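Local coordinates for protein heme peroxidase (Bacteroides thetaiotaomicron, PDB 2GVK) that probably uses heme and hydrogen peroxide to oxidise dyes and related substrates, as a member of the dye-decolorizing peroxidase (DyP) family, at residues A[188-193]-A[262-267]; A[192-197]-A[297-302]. All coordinates share one frame; numbering follows the deposited sequence.

Contact 1 of 2, residues A[188-193]-A[262-267]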
loop_
_atom_site.group_PDB
_atom_site.type_symbol
_atom_site.label_atom_id
_atom_site.label_comp_id
_atom_site.label_asym_id
_atom_site.label_seq_id
_atom_site.Cartn_x
_atom_site.Cartn_y
_atom_site.Cartn_z
ATOM N N VAL A 188 2.376 32.133 -10.779
ATOM C CA VAL A 188 3.193 31.389 -9.832
ATOM C C VAL A 188 4.484 32.118 -9.522
ATOM O O VAL A 188 5.152 32.639 -10.406
ATOM C CB VAL A 188 3.478 29.901 -10.328
ATOM C CG1 VAL A 188 4.302 29.898 -11.552
ATOM C CG2 VAL A 188 4.135 29.096 -9.242
ATOM N N PHE A 189 4.792 32.204 -8.239
ATOM C CA PHE A 189 5.973 32.882 -7.791
ATOM C C PHE A 189 6.846 31.901 -7.031
ATOM O O PHE A 189 6.353 31.134 -6.229
ATOM C CB PHE A 189 5.587 34.081 -6.898
ATOM C CG PHE A 189 6.731 34.980 -6.567
ATOM C CD1 PHE A 189 7.272 35.799 -7.518
ATOM C CD2 PHE A 189 7.249 35.024 -5.268
ATOM C CE1 PHE A 189 8.328 36.611 -7.215
ATOM C CE2 PHE A 189 8.300 35.862 -4.963
ATOM C CZ PHE A 189 8.829 36.647 -5.918
ATOM N N VAL A 190 8.140 31.880 -7.352
ATOM C CA VAL A 190 9.070 31.010 -6.678
ATOM C C VAL A 190 10.189 31.808 -5.984
ATOM O O VAL A 190 10.638 32.862 -6.479
ATOM C CB VAL A 190 9.711 29.973 -7.658
ATOM C CG1 VAL A 190 8.645 29.033 -8.223
ATOM C CG2 VAL A 190 10.480 30.677 -8.756
ATOM N N GLN A 191 10.593 31.316 -4.798
ATOM C CA GLN A 191 11.763 31.824 -4.082
ATOM C C GLN A 191 12.489 30.694 -3.436
ATOM O O GLN A 191 11.877 29.904 -2.712
ATOM C CB GLN A 191 11.365 32.780 -2.957
ATOM C CG GLN A 191 10.716 34.008 -3.347
ATOM C CD GLN A 191 10.269 34.802 -2.134
ATOM O OE1 GLN A 191 9.382 34.367 -1.392
ATOM N NE2 GLN A 191 10.891 35.975 -1.917
ATOM N N LYS A 192 13.804 30.667 -3.597
ATOM C CA LYS A 192 14.660 29.780 -2.792
ATOM C C LYS A 192 15.109 30.510 -1.535
ATOM O O LYS A 192 15.672 31.619 -1.619
ATOM C CB LYS A 192 15.895 29.350 -3.561
ATOM C CG LYS A 192 15.653 28.318 -4.552
ATOM C CD LYS A 192 16.916 28.070 -5.419
ATOM C CE LYS A 192 17.974 27.336 -4.667
ATOM N NZ LYS A 192 19.198 27.102 -5.542
ATOM N N TYR A 193 14.839 29.903 -0.380
ATOM C CA TYR A 193 15.298 30.410 0.900
ATOM C C TYR A 193 16.376 29.504 1.478
ATOM O O TYR A 193 16.234 28.283 1.464
ATOM C CB TYR A 193 14.155 30.475 1.895
ATOM C CG TYR A 193 13.187 31.603 1.676
ATOM C CD1 TYR A 193 13.402 32.854 2.260
ATOM C CD2 TYR A 193 12.039 31.423 0.914
ATOM C CE1 TYR A 193 12.472 33.891 2.104
ATOM C CE2 TYR A 193 11.122 32.455 0.732
ATOM C CZ TYR A 193 11.349 33.691 1.332
ATOM O OH TYR A 193 10.433 34.739 1.144
ATOM N N TYR A 262 12.141 25.738 -0.701
ATOM C CA TYR A 262 11.774 26.235 -2.001
ATOM C C TYR A 262 10.311 26.641 -1.950
ATOM O O TYR A 262 9.421 25.795 -1.874
ATOM C CB TYR A 262 12.019 25.161 -3.091
ATOM C CG TYR A 262 12.164 25.731 -4.498
ATOM C CD1 TYR A 262 11.053 26.213 -5.185
ATOM C CD2 TYR A 262 13.411 25.817 -5.125
ATOM C CE1 TYR A 262 11.171 26.764 -6.426
ATOM C CE2 TYR A 262 13.533 26.367 -6.392
ATOM C CZ TYR A 262 12.396 26.858 -7.025
ATOM O OH TYR A 262 12.478 27.402 -8.299
ATOM N N PHE A 263 10.082 27.948 -1.873
ATOM C CA PHE A 263 8.746 28.490 -1.868
ATOM C C PHE A 263 8.184 28.523 -3.256
ATOM O O PHE A 263 8.846 28.994 -4.202
ATOM C CB PHE A 263 8.746 29.916 -1.303
ATOM C CG PHE A 263 7.438 30.618 -1.467
ATOM C CD1 PHE A 263 6.411 30.383 -0.598
ATOM C CD2 PHE A 263 7.206 31.436 -2.546
ATOM C CE1 PHE A 263 5.136 31.005 -0.782
ATOM C CE2 PHE A 263 5.937 32.055 -2.725
ATOM C CZ PHE A 263 4.936 31.837 -1.825
ATOM N N ILE A 264 6.953 28.036 -3.404
ATOM C CA ILE A 264 6.231 28.184 -4.641
ATOM C C ILE A 264 4.759 28.472 -4.302
ATOM O O ILE A 264 4.146 27.774 -3.503
ATOM C CB ILE A 264 6.390 26.931 -5.550
ATOM C CG1 ILE A 264 5.660 27.123 -6.860
ATOM C CG2 ILE A 264 5.907 25.662 -4.825
ATOM C CD1 ILE A 264 6.103 26.197 -7.928
ATOM N N GLY A 265 4.235 29.552 -4.868
ATOM C CA GLY A 265 2.890 30.012 -4.576
ATOM C C GLY A 265 2.125 30.301 -5.842
ATOM O O GLY A 265 2.572 31.106 -6.680
ATOM N N TYR A 266 1.018 29.590 -6.022
ATOM C CA TYR A 266 0.117 29.781 -7.152
ATOM C C TYR A 266 -1.046 30.691 -6.753
ATOM O O TYR A 266 -1.700 30.488 -5.685
ATOM C CB TYR A 266 -0.447 28.441 -7.611
ATOM C CG TYR A 266 0.555 27.494 -8.221
ATOM C CD1 TYR A 266 0.811 27.519 -9.581
ATOM C CD2 TYR A 266 1.205 26.544 -7.454
ATOM C CE1 TYR A 266 1.708 26.647 -10.169
ATOM C CE2 TYR A 266 2.130 25.648 -8.036
ATOM C CZ TYR A 266 2.353 25.691 -9.398
ATOM O OH TYR A 266 3.235 24.803 -10.007
ATOM N N ALA A 267 -1.355 31.671 -7.610
ATOM C CA ALA A 267 -2.385 32.678 -7.279
ATOM C C ALA A 267 -3.211 33.068 -8.472
ATOM O O ALA A 267 -2.678 33.278 -9.574
ATOM C CB ALA A 267 -1.745 33.903 -6.705
#
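Strands 188-193 and 262-267 run antiparallel, their axes approaching to 4.7 Å, with hydrogen-bonded pairs Phe189-Gly265 and Gln191-Phe263 alternating with non-hydrogen-bonded pairs Val188-Tyr266, Val190-Ile264 and Lys192-Tyr262. The last three pairs share one face of the sheet. There CG2 of Val188, anti to its backbone N (CG1 at chi1 65°), sits over one face of the Tyr266 ring in a CH-pi contact, 3.7 Å from the centroid. The same methyl presses on CG1 of Ile264 at 3.4 Å, tighter than usual, while CG1 of Val190 lies alongside Ile264. CG of Lys192 meets CD2 and CE2 of Tyr262 obliquely, and CB of Val190 approaches CE1 of that ring at 3.7 Å. On the other face, CE2 of Phe263 comes to the edge of the Phe189 ring. OE1 of Gln191 accepts from OH of Tyr193 at 2.8 Å, the hydroxyl lying above the amide carbonyl plane. Tyr266 OH reaches Thr68 and His112, and Lys192 NZ forms a salt bridge to Asp140. Helix 270-281 packs on Phe189 and Tyr193; strands 296-306 and 245-253 flank the pair in the ferredoxin-like sheet of the C-terminal DyP half.

Contact 2 of 2, residues A[192-197]-A[297-302]; sequences KYIHDM and TAITGT. With EDO (1,2-ethanediol), chain G.
Thr300 meets Lys192 through a hydroxyl that its first torsion (chi1 64°) places between its own backbone N and carbonyl carbon, and Ile299 holds CG1 in the equivalent position (chi1 65°), next to the carbonyl of Lys192. OG1 of Thr300 thereby accepts the backbone N-H of Lys192 at 2.8 Å, so a side chain takes a bond that a regular strand would give to a main-chain carbonyl. The carbonyl of the same residue bonds to the same segment: the N-H of Ile299 points almost straight at O of Lys192, at 2.9 Å and with an N-H...O angle of 173°. CG1 of Ile299 lies 3.5 Å from that oxygen, and CD1 continues to CG1 of Ile194 at 3.7 Å, an apolar contact near the surface. Regular antiparallel pairing holds beyond this point: Ile194 and Thr297 exchange two backbone hydrogen bonds, and Tyr193 faces Ala298 as a non-hydrogen-bonded pair. Strands 186-195 and 296-306 are neighbours in the antiparallel sheet of the dimeric alpha-beta barrel type of fold to which the DyP family belongs, and the second is irregular at residues 299-301. CE1 of Tyr193 touches CB of Ala298 at 3.8 Å, while CD1 lies near the backbone N of Ala298. O of Ile194 also accepts from a water that bridges to OG1 of Thr297, giving this carbonyl two partners. Asp196 caps the following helix through Ala199 N. Past the irregular residues, OG1 of Thr302 accepts a hydrogen bond at 2.6 Å from O1 of a 1,2-ethanediol, probably from the crystallisation liquor, which also bonds to OG1 of Thr105 and O of Pro106. OG1 of Thr302 is also hydrogen-bonded to the backbone O of Thr105.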
loop_
_atom_site.group_PDB
_atom_site.type_symbol
_atom_site.label_atom_id
_atom_site.label_comp_id
_atom_site.label_asym_id
_atom_site.label_seq_id
_atom_site.Cartn_x
_atom_site.Cartn_y
_atom_site.Cartn_z
ATOM N N LYS A 192 13.804 30.667 -3.597
ATOM C CA LYS A 192 14.660 29.780 -2.792
ATOM C C LYS A 192 15.109 30.510 -1.535
ATOM O O LYS A 192 15.672 31.619 -1.619
ATOM C CB LYS A 192 15.895 29.350 -3.561
ATOM C CG LYS A 192 15.653 28.318 -4.552
ATOM C CD LYS A 192 16.916 28.070 -5.419
ATOM C CE LYS A 192 17.974 27.336 -4.667
ATOM N NZ LYS A 192 19.198 27.102 -5.542
ATOM N N TYR A 193 14.839 29.903 -0.380
ATOM C CA TYR A 193 15.298 30.410 0.900
ATOM C C TYR A 193 16.376 29.504 1.478
ATOM O O TYR A 193 16.234 28.283 1.464
ATOM C CB TYR A 193 14.155 30.475 1.895
ATOM C CG TYR A 193 13.187 31.603 1.676
ATOM C CD1 TYR A 193 13.402 32.854 2.260
ATOM C CD2 TYR A 193 12.039 31.423 0.914
ATOM C CE1 TYR A 193 12.472 33.891 2.104
ATOM C CE2 TYR A 193 11.122 32.455 0.732
ATOM C CZ TYR A 193 11.349 33.691 1.332
ATOM O OH TYR A 193 10.433 34.739 1.144
ATOM N N ILE A 194 17.452 30.107 1.953
ATOM C CA ILE A 194 18.502 29.376 2.690
ATOM C C ILE A 194 18.362 29.691 4.167
ATOM O O ILE A 194 18.270 30.856 4.550
ATOM C CB ILE A 194 19.898 29.771 2.200
ATOM C CG1 ILE A 194 20.019 29.518 0.676
ATOM C CG2 ILE A 194 20.987 29.010 2.967
ATOM C CD1 ILE A 194 19.808 28.079 0.265
ATOM N N HIS A 195 18.329 28.652 5.000
ATOM C CA HIS A 195 18.110 28.826 6.433
ATOM C C HIS A 195 19.378 28.848 7.217
ATOM O O HIS A 195 20.382 28.206 6.837
ATOM C CB HIS A 195 17.229 27.712 6.966
ATOM C CG HIS A 195 15.870 27.707 6.391
ATOM N ND1 HIS A 195 14.974 28.743 6.590
ATOM C CD2 HIS A 195 15.252 26.826 5.568
ATOM C CE1 HIS A 195 13.856 28.475 5.945
ATOM N NE2 HIS A 195 14.004 27.330 5.303
ATOM N N ASP A 196 19.356 29.618 8.313
ATOM C CA ASP A 196 20.390 29.572 9.336
ATOM C C ASP A 196 19.916 28.564 10.366
ATOM O O ASP A 196 19.274 28.910 11.355
ATOM C CB ASP A 196 20.568 30.954 9.959
ATOM C CG ASP A 196 21.725 31.019 10.951
ATOM O OD1 ASP A 196 22.237 29.944 11.379
ATOM O OD2 ASP A 196 22.097 32.163 11.343
HETATM N N MSE A 197 20.188 27.291 10.089
HETATM C CA MSE A 197 19.690 26.192 10.943
HETATM C C MSE A 197 20.338 26.155 12.301
HETATM O O MSE A 197 19.724 25.753 13.262
HETATM C CB MSE A 197 19.878 24.847 10.251
HETATM C CG MSE A 197 19.069 24.702 9.048
HETATM SE SE MSE A 197 17.146 24.911 9.394
HETATM C CE MSE A 197 16.753 23.106 9.985
ATOM N N THR A 297 16.986 33.410 4.299
ATOM C CA THR A 297 17.416 34.395 3.332
ATOM C C THR A 297 16.950 34.030 1.936
ATOM O O THR A 297 17.255 32.946 1.447
ATOM C CB THR A 297 18.954 34.524 3.306
ATOM O OG1 THR A 297 19.446 34.856 4.623
ATOM C CG2 THR A 297 19.367 35.576 2.359
ATOM N N ALA A 298 16.196 34.940 1.296
ATOM C CA ALA A 298 15.757 34.744 -0.085
ATOM C C ALA A 298 16.930 34.990 -1.032
ATOM O O ALA A 298 17.549 36.047 -0.989
ATOM C CB ALA A 298 14.610 35.688 -0.417
ATOM N N ILE A 299 17.230 34.004 -1.888
ATOM C CA ILE A 299 18.312 34.130 -2.844
ATOM C C ILE A 299 17.840 34.096 -4.325
ATOM O O ILE A 299 18.639 34.343 -5.240
ATOM C CB ILE A 299 19.422 33.071 -2.607
ATOM C CG1 ILE A 299 18.900 31.656 -2.848
ATOM C CG2 ILE A 299 19.987 33.211 -1.192
ATOM C CD1 ILE A 299 20.010 30.612 -2.890
ATOM N N THR A 300 16.566 33.772 -4.549
ATOM C CA THR A 300 15.931 33.920 -5.879
ATOM C C THR A 300 14.527 34.454 -5.711
ATOM O O THR A 300 13.966 34.448 -4.590
ATOM C CB THR A 300 15.831 32.571 -6.671
ATOM O OG1 THR A 300 14.991 31.669 -5.974
ATOM C CG2 THR A 300 17.190 31.938 -6.885
ATOM N N GLY A 301 13.971 34.954 -6.794
ATOM C CA GLY A 301 12.603 35.446 -6.813
ATOM C C GLY A 301 12.171 35.720 -8.221
ATOM O O GLY A 301 12.739 36.565 -8.886
ATOM N N THR A 302 11.198 34.954 -8.705
ATOM C CA THR A 302 10.761 35.071 -10.095
ATOM C C THR A 302 9.272 34.773 -10.245
ATOM O O THR A 302 8.741 33.816 -9.643
ATOM C CB THR A 302 11.554 34.102 -11.019
ATOM O OG1 THR A 302 12.948 34.138 -10.678
ATOM C CG2 THR A 302 11.381 34.484 -12.458
HETATM C C1 EDO G . 14.452 31.481 -10.467
HETATM O O1 EDO G . 13.854 32.047 -9.326
HETATM C C2 EDO G . 15.997 31.579 -10.377
HETATM O O2 EDO G . 16.458 32.934 -10.657
HETATM O O HOH W 1 19.884 32.566 6.131
#

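In the fold
Both contacts use strand 186-195, which lies between 258-267 and 296-306 in one antiparallel sheet. Contact 1 is in the core, close to the centre of the chain, and combines regular backbone pairing with apolar and aromatic packing on both faces. Contact 2, its centre about 11 Å away, is a surface contact: its pairing gives way to a side-chain acceptor, and water and a small diol join in. Lys192 and Tyr193 belong to both, meeting strand 258-267 on one side and strand 296-306 on the other. The two contacts also touch directly, where Val190 N probably hydrogen-bonds Thr302 O, as regular pairing resumes past the irregular residues.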